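Local coordinates for uncharacterized protein (Acinetobacter baumannii, PDB 4L3U), which is of unknown function but folds as a compact, all-helical single chain belonging to the DUF4844 family, at residues D97-A102 / W124-E129; A28-A33 / A46-L51; E76-L81 / S116-L121. All blocks are in the same frame, centred on the assembly; numbering follows the deposited sequence.

Contact 1. Residues D97-A102 / W124-E129; sequences DREQVA and WVYGEE
Three kinds of interaction join the segments 97-102 and 124-129, whose axes pass 10.1 Å apart at 147°, an oblique antiparallel crossing; the CA atoms come nearest at Arg98 and Val125. The charged and polar group centres on Arg98. With CG beside the backbone N (chi1 -74°) and the chain bent at chi3, its guanidinium reaches over to the other helix. NH2 meets OE1 of Glu129 at 2.9 Å, a salt bridge entering at the edge of the guanidinium although the two planes stand 67° apart. NE gives only a weak, bent hydrogen bond to the Val125 O, at 3.2 Å, while NH1 makes a weak hydrogen bond to Leu93 O. A second weak bond runs from Tyr126 OH to Glu99 OE2 at 2.7 Å; the Glu99 chain bends at chi2 to bring its carboxylate there.

The indole of Trp124 makes the main ring contact. CG lies anti to the backbone N, and the benzo end of the ring is directed at helix 95-112: CZ3 sits 3.4 Å from Arg98 O, which lies in the ring plane at its edge, and CH2 is 3.7 Å from Val101 CG1. The Arg98 stem lies beside the same corner, CB 3.8 Å from Trp124 CZ3. The indole NE1 is satisfied by Ile88 O.

The aliphatic contact is Val125 CG2 to Ala102 CB, 3.9 Å. Within segment 124-129, Val125 CG1 sits over the face of the Tyr126 ring. Helices 95-112 and 120-134 thus form an antiparallel pair in an all-helical fold, with buried Arg98 at its centre, Trp124, Val101, Val125 and Ala102 packed beside it, and the Tyr126-Glu99 bond at the margin.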
loop_
_atom_site.group_PDB
_atom_site.type_symbol
_atom_site.label_atom_id
_atom_site.label_comp_id
_atom_site.label_asym_id
_atom_site.label_seq_id
_atom_site.Cartn_x
_atom_site.Cartn_y
_atom_site.Cartn_z
ATOM N N ASP A 97 -7.648 -10.956 0.298
ATOM C CA ASP A 97 -6.542 -10.335 -0.414
ATOM C C ASP A 97 -6.660 -8.816 -0.364
ATOM O O ASP A 97 -5.656 -8.122 -0.223
ATOM C CB ASP A 97 -6.481 -10.808 -1.870
ATOM C CG ASP A 97 -6.082 -12.270 -2.000
ATOM O OD1 ASP A 97 -5.401 -12.794 -1.091
ATOM O OD2 ASP A 97 -6.448 -12.893 -3.021
ATOM N N ARG A 98 -7.878 -8.295 -0.473
ATOM C CA ARG A 98 -8.072 -6.851 -0.388
ATOM C C ARG A 98 -7.699 -6.324 0.992
ATOM O O ARG A 98 -7.143 -5.234 1.114
ATOM C CB ARG A 98 -9.512 -6.458 -0.716
ATOM C CG ARG A 98 -9.854 -6.551 -2.187
ATOM C CD ARG A 98 -11.042 -5.676 -2.528
ATOM N NE ARG A 98 -12.178 -5.944 -1.653
ATOM C CZ ARG A 98 -13.053 -6.929 -1.833
ATOM N NH1 ARG A 98 -12.937 -7.759 -2.864
ATOM N NH2 ARG A 98 -14.048 -7.086 -0.974
ATOM N N GLU A 99 -8.007 -7.100 2.028
ATOM C CA GLU A 99 -7.696 -6.703 3.396
ATOM C C GLU A 99 -6.193 -6.669 3.626
ATOM O O GLU A 99 -5.689 -5.830 4.368
ATOM C CB GLU A 99 -8.344 -7.662 4.397
ATOM C CG GLU A 99 -9.863 -7.584 4.454
ATOM C CD GLU A 99 -10.374 -6.333 5.147
ATOM O OE1 GLU A 99 -9.550 -5.514 5.610
ATOM O OE2 GLU A 99 -11.610 -6.171 5.231
ATOM N N GLN A 100 -5.477 -7.587 2.986
ATOM C CA GLN A 100 -4.031 -7.653 3.140
ATOM C C GLN A 100 -3.361 -6.475 2.436
ATOM O O GLN A 100 -2.337 -5.974 2.896
ATOM C CB GLN A 100 -3.487 -8.973 2.591
ATOM C CG GLN A 100 -2.033 -9.222 2.951
ATOM C CD GLN A 100 -1.821 -9.401 4.442
ATOM O OE1 GLN A 100 -2.767 -9.648 5.192
ATOM N NE2 GLN A 100 -0.572 -9.272 4.881
ATOM N N VAL A 101 -3.939 -6.041 1.320
ATOM C CA VAL A 101 -3.429 -4.884 0.592
ATOM C C VAL A 101 -3.577 -3.624 1.439
ATOM O O VAL A 101 -2.680 -2.784 1.479
ATOM C CB VAL A 101 -4.164 -4.685 -0.756
ATOM C CG1 VAL A 101 -3.833 -3.325 -1.375
ATOM C CG2 VAL A 101 -3.807 -5.791 -1.722
ATOM N N ALA A 102 -4.720 -3.499 2.107
ATOM C CA ALA A 102 -4.983 -2.367 2.984
ATOM C C ALA A 102 -3.998 -2.352 4.148
ATOM O O ALA A 102 -3.430 -1.314 4.471
ATOM C CB ALA A 102 -6.408 -2.422 3.497
ATOM N N TRP A 124 -11.699 1.953 -0.809
ATOM C CA TRP A 124 -11.131 1.016 -1.763
ATOM C C TRP A 124 -11.578 -0.410 -1.436
ATOM O O TRP A 124 -11.996 -1.155 -2.323
ATOM C CB TRP A 124 -9.606 1.130 -1.742
ATOM C CG TRP A 124 -8.905 0.259 -2.743
ATOM C CD1 TRP A 124 -8.622 0.567 -4.044
ATOM C CD2 TRP A 124 -8.393 -1.063 -2.527
ATOM N NE1 TRP A 124 -7.968 -0.479 -4.648
ATOM C CE2 TRP A 124 -7.816 -1.491 -3.737
ATOM C CE3 TRP A 124 -8.375 -1.926 -1.422
ATOM C CZ2 TRP A 124 -7.222 -2.745 -3.877
ATOM C CZ3 TRP A 124 -7.782 -3.171 -1.564
ATOM C CH2 TRP A 124 -7.215 -3.568 -2.782
ATOM N N VAL A 125 -11.511 -0.779 -0.161
ATOM C CA VAL A 125 -11.855 -2.136 0.264
ATOM C C VAL A 125 -13.349 -2.442 0.131
ATOM O O VAL A 125 -13.721 -3.489 -0.397
ATOM C CB VAL A 125 -11.419 -2.409 1.728
ATOM C CG1 VAL A 125 -11.873 -3.793 2.176
ATOM C CG2 VAL A 125 -9.916 -2.300 1.870
ATOM N N TYR A 126 -14.196 -1.532 0.609
ATOM C CA TYR A 126 -15.635 -1.793 0.712
ATOM C C TYR A 126 -16.488 -1.020 -0.294
ATOM O O TYR A 126 -17.701 -1.211 -0.355
ATOM C CB TYR A 126 -16.113 -1.476 2.132
ATOM C CG TYR A 126 -15.274 -2.135 3.203
ATOM C CD1 TYR A 126 -15.459 -3.469 3.535
ATOM C CD2 TYR A 126 -14.285 -1.428 3.870
ATOM C CE1 TYR A 126 -14.687 -4.080 4.507
ATOM C CE2 TYR A 126 -13.511 -2.029 4.844
ATOM C CZ TYR A 126 -13.716 -3.355 5.158
ATOM O OH TYR A 126 -12.947 -3.955 6.124
ATOM N N GLY A 127 -15.865 -0.149 -1.081
ATOM C CA GLY A 127 -16.600 0.660 -2.034
ATOM C C GLY A 127 -17.342 -0.179 -3.051
ATOM O O GLY A 127 -18.563 -0.296 -2.993
ATOM N N GLU A 128 -16.596 -0.770 -3.978
ATOM C CA GLU A 128 -17.185 -1.552 -5.058
ATOM C C GLU A 128 -18.017 -2.714 -4.519
ATOM O O GLU A 128 -18.979 -3.139 -5.153
ATOM C CB GLU A 128 -16.093 -2.080 -5.993
ATOM N N GLU A 129 -17.648 -3.219 -3.348
ATOM C CA GLU A 129 -18.393 -4.304 -2.723
ATOM C C GLU A 129 -19.795 -3.851 -2.312
ATOM O O GLU A 129 -20.782 -4.511 -2.634
ATOM C CB GLU A 129 -17.638 -4.841 -1.508
ATOM C CG GLU A 129 -18.287 -6.054 -0.867
ATOM C CD GLU A 129 -17.537 -6.539 0.362
ATOM O OE1 GLU A 129 -16.349 -6.183 0.515
ATOM O OE2 GLU A 129 -18.136 -7.273 1.179
#

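Contact 2. Residues A28-A33 / A46-L51; sequences AQDHFA and ALRMSL
The Arg48 guanidinium has the carbonyl O of Phe32 over the centre of one face, with Ala33 on the same side nearer the rim, and Asp30 OD2 at its edge. The Phe32 ring carries Leu51 CB over one face, 4.1 Å from the ring centroid and 26° off the normal, a CH-pi contact. The motif underneath is an Asx turn in the loop 28-33: Asp30 OD1 accepts from Phe32 N at 3.1 Å, and also from Asn52 ND2, so the carboxylate is fixed from both the loop and helix 45-68.

Asp30 CG is anti to its backbone N, which swings the carboxylate toward the helix. Arg48 extends likewise, anti at chi1 and chi2, then bends at chi3 across the loop; its NH2 is taken by Val42 O. Phe32 O, 3.2 Å above the guanidinium plane at Arg48 CZ, is not hydrogen-bonded to Arg48 NE or NH2, where the angles are poor, but the partly negative oxygen over the cationic plane is probably favourable. The salt bridge itself is fairly straight, 158° at the hydrogen: Arg48 NH1 lies 3.1 Å from Asp30 OD2, which it meets from 27° above the carboxylate plane.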
loop_
_atom_site.group_PDB
_atom_site.type_symbol
_atom_site.label_atom_id
_atom_site.label_comp_id
_atom_site.label_asym_id
_atom_site.label_seq_id
_atom_site.Cartn_x
_atom_site.Cartn_y
_atom_site.Cartn_z
ATOM N N ALA A 28 11.270 -4.660 -0.979
ATOM C CA ALA A 28 11.822 -5.965 -1.352
ATOM C C ALA A 28 11.123 -7.143 -0.680
ATOM O O ALA A 28 11.433 -8.299 -0.965
ATOM C CB ALA A 28 13.306 -6.008 -1.031
ATOM N N GLN A 29 10.182 -6.852 0.208
ATOM C CA GLN A 29 9.508 -7.898 0.955
ATOM C C GLN A 29 8.326 -8.460 0.180
ATOM O O GLN A 29 7.765 -7.796 -0.692
ATOM C CB GLN A 29 9.032 -7.348 2.297
ATOM C CG GLN A 29 10.160 -6.897 3.203
ATOM C CD GLN A 29 9.674 -6.015 4.330
ATOM O OE1 GLN A 29 8.470 -5.835 4.514
ATOM N NE2 GLN A 29 10.608 -5.448 5.085
ATOM N N ASP A 30 7.970 -9.701 0.495
ATOM C CA ASP A 30 6.727 -10.290 0.028
ATOM C C ASP A 30 5.676 -9.912 1.054
ATOM O O ASP A 30 5.791 -10.279 2.223
ATOM C CB ASP A 30 6.857 -11.809 -0.060
ATOM C CG ASP A 30 5.642 -12.470 -0.691
ATOM O OD1 ASP A 30 4.603 -11.801 -0.865
ATOM O OD2 ASP A 30 5.724 -13.673 -1.007
ATOM N N HIS A 31 4.659 -9.174 0.624
ATOM C CA HIS A 31 3.650 -8.666 1.546
ATOM C C HIS A 31 2.389 -9.517 1.595
ATOM O O HIS A 31 1.405 -9.130 2.228
ATOM C CB HIS A 31 3.283 -7.240 1.159
ATOM C CG HIS A 31 4.443 -6.303 1.179
ATOM N ND1 HIS A 31 5.193 -6.022 0.058
ATOM C CD2 HIS A 31 5.000 -5.594 2.191
ATOM C CE1 HIS A 31 6.152 -5.172 0.374
ATOM N NE2 HIS A 31 6.057 -4.899 1.664
ATOM N N PHE A 32 2.425 -10.677 0.951
ATOM C CA PHE A 32 1.220 -11.476 0.768
ATOM C C PHE A 32 1.462 -12.954 1.026
ATOM O O PHE A 32 0.952 -13.823 0.314
ATOM C CB PHE A 32 0.677 -11.239 -0.637
ATOM C CG PHE A 32 0.393 -9.794 -0.923
ATOM C CD1 PHE A 32 -0.818 -9.233 -0.553
ATOM C CD2 PHE A 32 1.348 -8.985 -1.516
ATOM C CE1 PHE A 32 -1.082 -7.902 -0.791
ATOM C CE2 PHE A 32 1.088 -7.654 -1.756
ATOM C CZ PHE A 32 -0.130 -7.112 -1.392
ATOM N N ALA A 33 2.240 -13.223 2.066
ATOM C CA ALA A 33 2.484 -14.580 2.521
ATOM C C ALA A 33 1.556 -14.895 3.681
ATOM O O ALA A 33 0.941 -13.996 4.252
ATOM C CB ALA A 33 3.933 -14.737 2.943
ATOM N N ALA A 46 1.329 -15.767 -9.988
ATOM C CA ALA A 46 1.359 -14.667 -10.937
ATOM C C ALA A 46 0.739 -13.447 -10.281
ATOM O O ALA A 46 1.256 -12.337 -10.400
ATOM C CB ALA A 46 0.604 -15.036 -12.199
ATOM N N LEU A 47 -0.360 -13.665 -9.566
ATOM C CA LEU A 47 -1.079 -12.574 -8.924
ATOM C C LEU A 47 -0.288 -11.991 -7.759
ATOM O O LEU A 47 -0.211 -10.774 -7.615
ATOM C CB LEU A 47 -2.446 -13.043 -8.434
ATOM C CG LEU A 47 -3.339 -11.952 -7.839
ATOM C CD1 LEU A 47 -3.692 -10.905 -8.880
ATOM C CD2 LEU A 47 -4.596 -12.570 -7.268
ATOM N N ARG A 48 0.298 -12.853 -6.930
ATOM C CA ARG A 48 1.056 -12.384 -5.775
ATOM C C ARG A 48 2.220 -11.515 -6.216
ATOM O O ARG A 48 2.467 -10.451 -5.650
ATOM C CB ARG A 48 1.594 -13.547 -4.943
ATOM C CG ARG A 48 2.293 -13.076 -3.671
ATOM C CD ARG A 48 3.025 -14.185 -2.945
ATOM N NE ARG A 48 2.118 -15.205 -2.428
ATOM C CZ ARG A 48 2.425 -16.054 -1.454
ATOM N NH1 ARG A 48 3.616 -16.006 -0.874
ATOM N NH2 ARG A 48 1.538 -16.953 -1.052
HETATM N N MSE A 49 2.944 -11.987 -7.221
HETATM C CA MSE A 49 4.080 -11.256 -7.753
HETATM C C MSE A 49 3.632 -9.914 -8.316
HETATM O O MSE A 49 4.278 -8.886 -8.105
HETATM C CB MSE A 49 4.730 -12.070 -8.857
HETATM C CG MSE A 49 6.012 -11.488 -9.375
HETATM SE SE MSE A 49 6.572 -12.515 -10.907
HETATM C CE MSE A 49 6.707 -14.276 -10.062
ATOM N N SER A 50 2.521 -9.941 -9.042
ATOM C CA SER A 50 1.930 -8.741 -9.613
ATOM C C SER A 50 1.585 -7.732 -8.514
ATOM O O SER A 50 1.705 -6.522 -8.709
ATOM C CB SER A 50 0.675 -9.119 -10.405
ATOM O OG SER A 50 0.146 -8.014 -11.105
ATOM N N LEU A 51 1.165 -8.243 -7.357
ATOM C CA LEU A 51 0.778 -7.401 -6.225
ATOM C C LEU A 51 1.979 -6.803 -5.503
ATOM O O LEU A 51 1.978 -5.622 -5.163
ATOM C CB LEU A 51 -0.055 -8.205 -5.231
ATOM C CG LEU A 51 -1.483 -8.514 -5.671
ATOM C CD1 LEU A 51 -2.114 -9.563 -4.771
ATOM C CD2 LEU A 51 -2.306 -7.243 -5.658
#

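Contact 3. Residues E76-L81 / S116-L121; sequences ELLQVL and SSEGIL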
loop_
_atom_site.group_PDB
_atom_site.type_symbol
_atom_site.label_atom_id
_atom_site.label_comp_id
_atom_site.label_asym_id
_atom_site.label_seq_id
_atom_site.Cartn_x
_atom_site.Cartn_y
_atom_site.Cartn_z
ATOM N N GLU A 76 1.318 15.815 0.080
ATOM C CA GLU A 76 2.184 15.163 -0.897
ATOM C C GLU A 76 2.241 13.671 -0.645
ATOM O O GLU A 76 2.089 12.870 -1.564
ATOM C CB GLU A 76 3.597 15.739 -0.832
ATOM C CG GLU A 76 3.721 17.122 -1.441
ATOM C CD GLU A 76 5.017 17.818 -1.070
ATOM O OE1 GLU A 76 5.862 17.193 -0.402
ATOM O OE2 GLU A 76 5.191 18.995 -1.448
ATOM N N LEU A 77 2.466 13.303 0.606
ATOM C CA LEU A 77 2.528 11.902 0.982
ATOM C C LEU A 77 1.200 11.202 0.711
ATOM O O LEU A 77 1.175 10.037 0.326
ATOM C CB LEU A 77 2.900 11.774 2.458
ATOM C CG LEU A 77 4.283 12.302 2.839
ATOM C CD1 LEU A 77 4.395 12.395 4.349
ATOM C CD2 LEU A 77 5.376 11.419 2.265
ATOM N N LEU A 78 0.095 11.918 0.899
ATOM C CA LEU A 78 -1.228 11.328 0.727
ATOM C C LEU A 78 -1.542 11.063 -0.737
ATOM O O LEU A 78 -2.176 10.068 -1.068
ATOM C CB LEU A 78 -2.304 12.234 1.326
ATOM C CG LEU A 78 -3.745 11.713 1.250
ATOM C CD1 LEU A 78 -3.906 10.416 2.030
ATOM C CD2 LEU A 78 -4.722 12.766 1.752
ATOM N N GLN A 79 -1.108 11.954 -1.618
ATOM C CA GLN A 79 -1.356 11.762 -3.039
ATOM C C GLN A 79 -0.601 10.554 -3.579
ATOM O O GLN A 79 -1.128 9.809 -4.399
ATOM C CB GLN A 79 -0.976 13.009 -3.833
ATOM C CG GLN A 79 -1.131 12.824 -5.328
ATOM C CD GLN A 79 -1.046 14.127 -6.090
ATOM O OE1 GLN A 79 -1.467 15.176 -5.602
ATOM N NE2 GLN A 79 -0.502 14.069 -7.296
ATOM N N VAL A 80 0.634 10.370 -3.127
ATOM C CA VAL A 80 1.428 9.215 -3.533
ATOM C C VAL A 80 0.741 7.936 -3.066
ATOM O O VAL A 80 0.705 6.937 -3.783
ATOM C CB VAL A 80 2.855 9.282 -2.953
ATOM C CG1 VAL A 80 3.624 7.991 -3.234
ATOM C CG2 VAL A 80 3.598 10.479 -3.523
ATOM N N LEU A 81 0.197 7.976 -1.855
ATOM C CA LEU A 81 -0.544 6.847 -1.313
ATOM C C LEU A 81 -1.785 6.565 -2.165
ATOM O O LEU A 81 -2.008 5.432 -2.594
ATOM C CB LEU A 81 -0.955 7.136 0.130
ATOM C CG LEU A 81 -1.562 5.973 0.917
ATOM C CD1 LEU A 81 -0.470 5.070 1.460
ATOM C CD2 LEU A 81 -2.441 6.491 2.043
ATOM N N SER A 116 -3.645 9.435 8.713
ATOM C CA SER A 116 -4.828 8.845 8.100
ATOM C C SER A 116 -4.689 8.779 6.583
ATOM O O SER A 116 -3.848 9.460 5.997
ATOM C CB SER A 116 -6.061 9.677 8.472
ATOM O OG SER A 116 -7.211 9.259 7.758
ATOM N N SER A 117 -5.516 7.947 5.959
ATOM C CA SER A 117 -5.625 7.920 4.507
ATOM C C SER A 117 -6.877 8.671 4.056
ATOM O O SER A 117 -7.321 8.512 2.925
ATOM C CB SER A 117 -5.677 6.478 4.001
ATOM O OG SER A 117 -6.853 5.828 4.445
ATOM N N GLU A 118 -7.444 9.478 4.950
ATOM C CA GLU A 118 -8.620 10.287 4.637
ATOM C C GLU A 118 -9.754 9.440 4.093
ATOM O O GLU A 118 -10.492 9.867 3.206
ATOM C CB GLU A 118 -8.265 11.374 3.628
ATOM C CG GLU A 118 -7.195 12.327 4.105
ATOM C CD GLU A 118 -7.658 13.191 5.258
ATOM O OE1 GLU A 118 -8.869 13.182 5.564
ATOM O OE2 GLU A 118 -6.810 13.881 5.854
ATOM N N GLY A 119 -9.875 8.232 4.624
ATOM C CA GLY A 119 -10.945 7.326 4.253
ATOM C C GLY A 119 -10.756 6.663 2.897
ATOM O O GLY A 119 -11.654 5.977 2.405
ATOM N N ILE A 120 -9.586 6.853 2.294
ATOM C CA ILE A 120 -9.319 6.318 0.962
ATOM C C ILE A 120 -9.189 4.793 0.980
ATOM O O ILE A 120 -9.684 4.111 0.084
ATOM C CB ILE A 120 -8.042 6.955 0.348
ATOM C CG1 ILE A 120 -8.277 8.442 0.067
ATOM C CG2 ILE A 120 -7.632 6.241 -0.949
ATOM C CD1 ILE A 120 -7.025 9.204 -0.326
ATOM N N LEU A 121 -8.523 4.261 1.996
ATOM C CA LEU A 121 -8.304 2.821 2.084
ATOM C C LEU A 121 -9.590 2.034 2.338
ATOM O O LEU A 121 -9.777 0.967 1.767
ATOM C CB LEU A 121 -7.271 2.502 3.164
ATOM C CG LEU A 121 -5.836 2.946 2.871
ATOM C CD1 LEU A 121 -4.946 2.712 4.081
ATOM C CD2 LEU A 121 -5.283 2.220 1.658
#
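A type I' beta turn from Ser117 to Ile120, closed by Ile120 N to Ser117 O at 2.9 Å and with positive phi at both Glu118 and the N-cap residue Gly119, leads into helix 120-134 and lies against segment 76-81 of helix 74-86, the CA atoms of Leu78 and Ser117 being the nearest pair at 6.7 Å.

Leu78 carries most of the contact. Its CG is anti to the backbone N, and chi1 -178° with chi2 62° brings both methyls to the turn. CD1 rests 3.9 Å from Ser117 CA and also reaches Ile120 CD1, at 4.1 Å. CD2 meets Glu118 CG at 3.4 Å, the two side chains crossing at about a right angle; the glutamate thus uses its aliphatic stem here. One turn further along, Leu81 has the same first torsion, and its CD2 meets Ser117 CB at 3.8 Å. The contacts across the segments are of van der Waals type. Within the loop, Ser116 OG accepts from Glu118 N at 2.8 Å, an ST turn that overlaps the beta turn.

Leu81 is also packed on Phe105, Phe108 and Leu109 of helix 95-112, and Ile120 reaches Ala82 and Ile85 further along helix 74-86, while Leu77 and Val80 turn to helix 45-68, so helix 74-86 lies between helix 45-68 and the turn that starts helix 120-134.

Contacts 1 and 3 share helix 120-134: contact 3 packs the turn leading into it, with Ile120, on helix 74-86, and contact 1 joins its next turns to helix 95-112. Their centres lie about 15 Å apart, and along the chain their segments alternate. Contact 2 closes before either begins, yet it touches contact 1 directly, where Phe32 CE1 lies 3.6 Å from Val101 CG2, and Gln100 NE2 makes a weak hydrogen bond to His31 O. Helix 95-112 therefore has the loop 28-33 against it as well as helix 120-134. Contacts 2 and 3 sit on opposite sides of the chain's centre, their nearest atoms about 11 Å apart.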